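Local coordinates for Non-structural protein (PDB 3IFU), which binds zinc and acts as a papain-like cysteine leader protease that releases itself from the viral polyprotein, and probably suppresses host interferon-beta production, at residues L78-I81 with F82-R86. Sequence-based numbering, arbitrary orientation.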
ATOM      1  N   LEU A  78      -2.328  15.817  -3.976  1.00 42.10           N
ATOM      2  CA  LEU A  78      -3.276  15.345  -2.969  1.00 42.06           C
ATOM      3  C   LEU A  78      -3.151  13.832  -2.869  1.00 43.95           C
ATOM      4  O   LEU A  78      -3.524  13.215  -1.862  1.00 45.40           O
ATOM      5  CB  LEU A  78      -4.712  15.717  -3.357  1.00 39.23           C
ATOM      6  CG  LEU A  78      -5.182  17.139  -3.052  1.00 37.15           C
ATOM      7  CD1 LEU A  78      -6.570  17.354  -3.614  1.00 34.22           C
ATOM      8  CD2 LEU A  78      -5.187  17.355  -1.555  1.00 36.34           C
ATOM      9  N   SER A  79      -2.613  13.253  -3.936  1.00 43.07           N
ATOM     10  CA  SER A  79      -2.404  11.821  -4.041  1.00 41.54           C
ATOM     11  C   SER A  79      -1.076  11.372  -3.413  1.00 40.52           C
ATOM     12  O   SER A  79      -0.877  10.190  -3.160  1.00 40.66           O
ATOM     13  CB  SER A  79      -2.461  11.437  -5.523  1.00 43.03           C
ATOM     14  OG  SER A  79      -2.067  10.101  -5.734  1.00 50.02           O
ATOM     15  N   ALA A  80      -0.170  12.312  -3.147  1.00 39.18           N
ATOM     16  CA  ALA A  80       1.123  11.971  -2.560  1.00 37.19           C
ATOM     17  C   ALA A  80       1.161  12.097  -1.036  1.00 37.52           C
ATOM     18  O   ALA A  80       2.097  11.607  -0.390  1.00 35.28           O
ATOM     19  CB  ALA A  80       2.213  12.828  -3.177  1.00 36.94           C
ATOM     20  N   ILE A  81       0.138  12.727  -0.462  1.00 36.12           N
ATOM     21  CA  ILE A  81       0.076  12.921   0.984  1.00 36.99           C
ATOM     22  C   ILE A  81       0.179  11.634   1.822  1.00 37.61           C
ATOM     23  O   ILE A  81       1.035  11.534   2.709  1.00 36.85           O
ATOM     24  CB  ILE A  81      -1.201  13.708   1.385  1.00 35.46           C
ATOM     25  CG1 ILE A  81      -1.226  15.050   0.642  1.00 37.25           C
ATOM     26  CG2 ILE A  81      -1.216  13.951   2.887  1.00 32.76           C
ATOM     27  CD1 ILE A  81      -2.268  16.013   1.122  1.00 36.73           C
ATOM     28  N   PHE A  82      -0.671  10.652   1.539  1.00 36.62           N
ATOM     29  CA  PHE A  82      -0.642   9.400   2.282  1.00 36.94           C
ATOM     30  C   PHE A  82       0.662   8.599   2.128  1.00 36.52           C
ATOM     31  O   PHE A  82       1.255   8.190   3.126  1.00 40.16           O
ATOM     32  CB  PHE A  82      -1.833   8.511   1.900  1.00 38.03           C
ATOM     33  CG  PHE A  82      -1.853   7.202   2.624  1.00 37.46           C
ATOM     34  CD1 PHE A  82      -2.136   7.149   3.985  1.00 37.97           C
ATOM     35  CD2 PHE A  82      -1.506   6.027   1.968  1.00 37.53           C
ATOM     36  CE1 PHE A  82      -2.065   5.946   4.689  1.00 35.92           C
ATOM     37  CE2 PHE A  82      -1.433   4.821   2.663  1.00 36.87           C
ATOM     38  CZ  PHE A  82      -1.713   4.785   4.029  1.00 37.06           C
ATOM     39  N   PRO A  83       1.118   8.342   0.885  1.00 36.07           N
ATOM     40  CA  PRO A  83       2.361   7.580   0.707  1.00 34.80           C
ATOM     41  C   PRO A  83       3.575   8.194   1.413  1.00 35.35           C
ATOM     42  O   PRO A  83       4.374   7.480   2.024  1.00 34.88           O
ATOM     43  CB  PRO A  83       2.533   7.550  -0.806  1.00 31.83           C
ATOM     44  CG  PRO A  83       1.137   7.541  -1.282  1.00 32.68           C
ATOM     45  CD  PRO A  83       0.475   8.581  -0.418  1.00 32.72           C
ATOM     46  N   ILE A  84       3.720   9.513   1.319  1.00 37.11           N
ATOM     47  CA  ILE A  84       4.844  10.187   1.972  1.00 38.64           C
ATOM     48  C   ILE A  84       4.731  10.051   3.491  1.00 38.85           C
ATOM     49  O   ILE A  84       5.725   9.835   4.175  1.00 39.48           O
ATOM     50  CB  ILE A  84       4.914  11.691   1.598  1.00 37.26           C
ATOM     51  CG1 ILE A  84       5.303  11.846   0.126  1.00 34.06           C
ATOM     52  CG2 ILE A  84       5.910  12.399   2.492  1.00 34.01           C
ATOM     53  CD1 ILE A  84       5.134  13.247  -0.416  1.00 33.54           C
ATOM     54  N   ALA A  85       3.521  10.169   4.014  1.00 38.69           N
ATOM     55  CA  ALA A  85       3.326  10.037   5.447  1.00 40.34           C
ATOM     56  C   ALA A  85       3.566   8.601   5.924  1.00 40.65           C
ATOM     57  O   ALA A  85       4.206   8.393   6.953  1.00 40.75           O
ATOM     58  CB  ALA A  85       1.925  10.492   5.832  1.00 40.85           C
ATOM     59  N   ARG A  86       3.070   7.609   5.187  1.00 39.74           N
ATOM     60  CA  ARG A  86       3.264   6.227   5.617  1.00 42.45           C
ATOM     61  C   ARG A  86       4.709   5.767   5.592  1.00 42.17           C
ATOM     62  O   ARG A  86       5.161   5.092   6.513  1.00 42.96           O
ATOM     63  CB  ARG A  86       2.461   5.239   4.778  1.00 44.41           C
ATOM     64  CG  ARG A  86       2.382   3.870   5.455  1.00 47.45           C
ATOM     65  CD  ARG A  86       1.230   3.866   6.452  1.00 53.36           C
ATOM     66  NE  ARG A  86       1.508   3.280   7.768  1.00 56.29           N
ATOM     67  CZ  ARG A  86       2.470   3.684   8.592  1.00 56.05           C
ATOM     68  NH1 ARG A  86       3.282   4.671   8.244  1.00 56.94           N
ATOM     69  NH2 ARG A  86       2.584   3.139   9.795  1.00 54.72           N
TER
HETATM   70  O   HOH W   1      -2.303  11.013  -0.534  1.00 38.24           O
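Ala80, just before helix 81-87, and Ile81, its first residue, are tied to Ile84 and Ala85 by two successive i to i+4 backbone bonds, in the papain-like cysteine protease domain of this leader protease. Ile84 N donates to Ala80 O at 3.2 Å, and Ala85 N donates to Ile81 O at 3.1 Å. Two residues before the first direct bond, the 78/82 pair is bridged by a water instead: it donates to Leu78 O at 2.8 Å and accepts from Phe82 N at 2.7 Å, joining the two polar groups as the chain winds into the helix. At the intervening 79/83 step Pro83 has no N-H to offer, and its ring carbon CD lies 3.5 Å from Ser79 O, in the place where the amide hydrogen of another residue would lie.

A single apolar side-chain contact, between Ala80 and Ile84, joins the two segments. Ile84 has CG1 anti to its own carbonyl carbon (chi1 -69°), which sends that branch back along the helix, over Ala80 O, until CD1 meets Ala80 CB at 4.0 Å. Both residues also pack on Val140 of strand 140-142, so this side of the turn faces the sheet. The side chain of Ser79 lies about 5 Å from that of Cys76, a ligand of the second zinc. Ile81 is directed instead to Tyr106 of helix 94-108. Phe82 reaches Met98 of that helix and Gly137 of the second subunit, placing the turn close to the dimer interface. Within the helix, Arg86 CB sits 4.3 Å above one face of the Phe82 ring, displaced toward its rim.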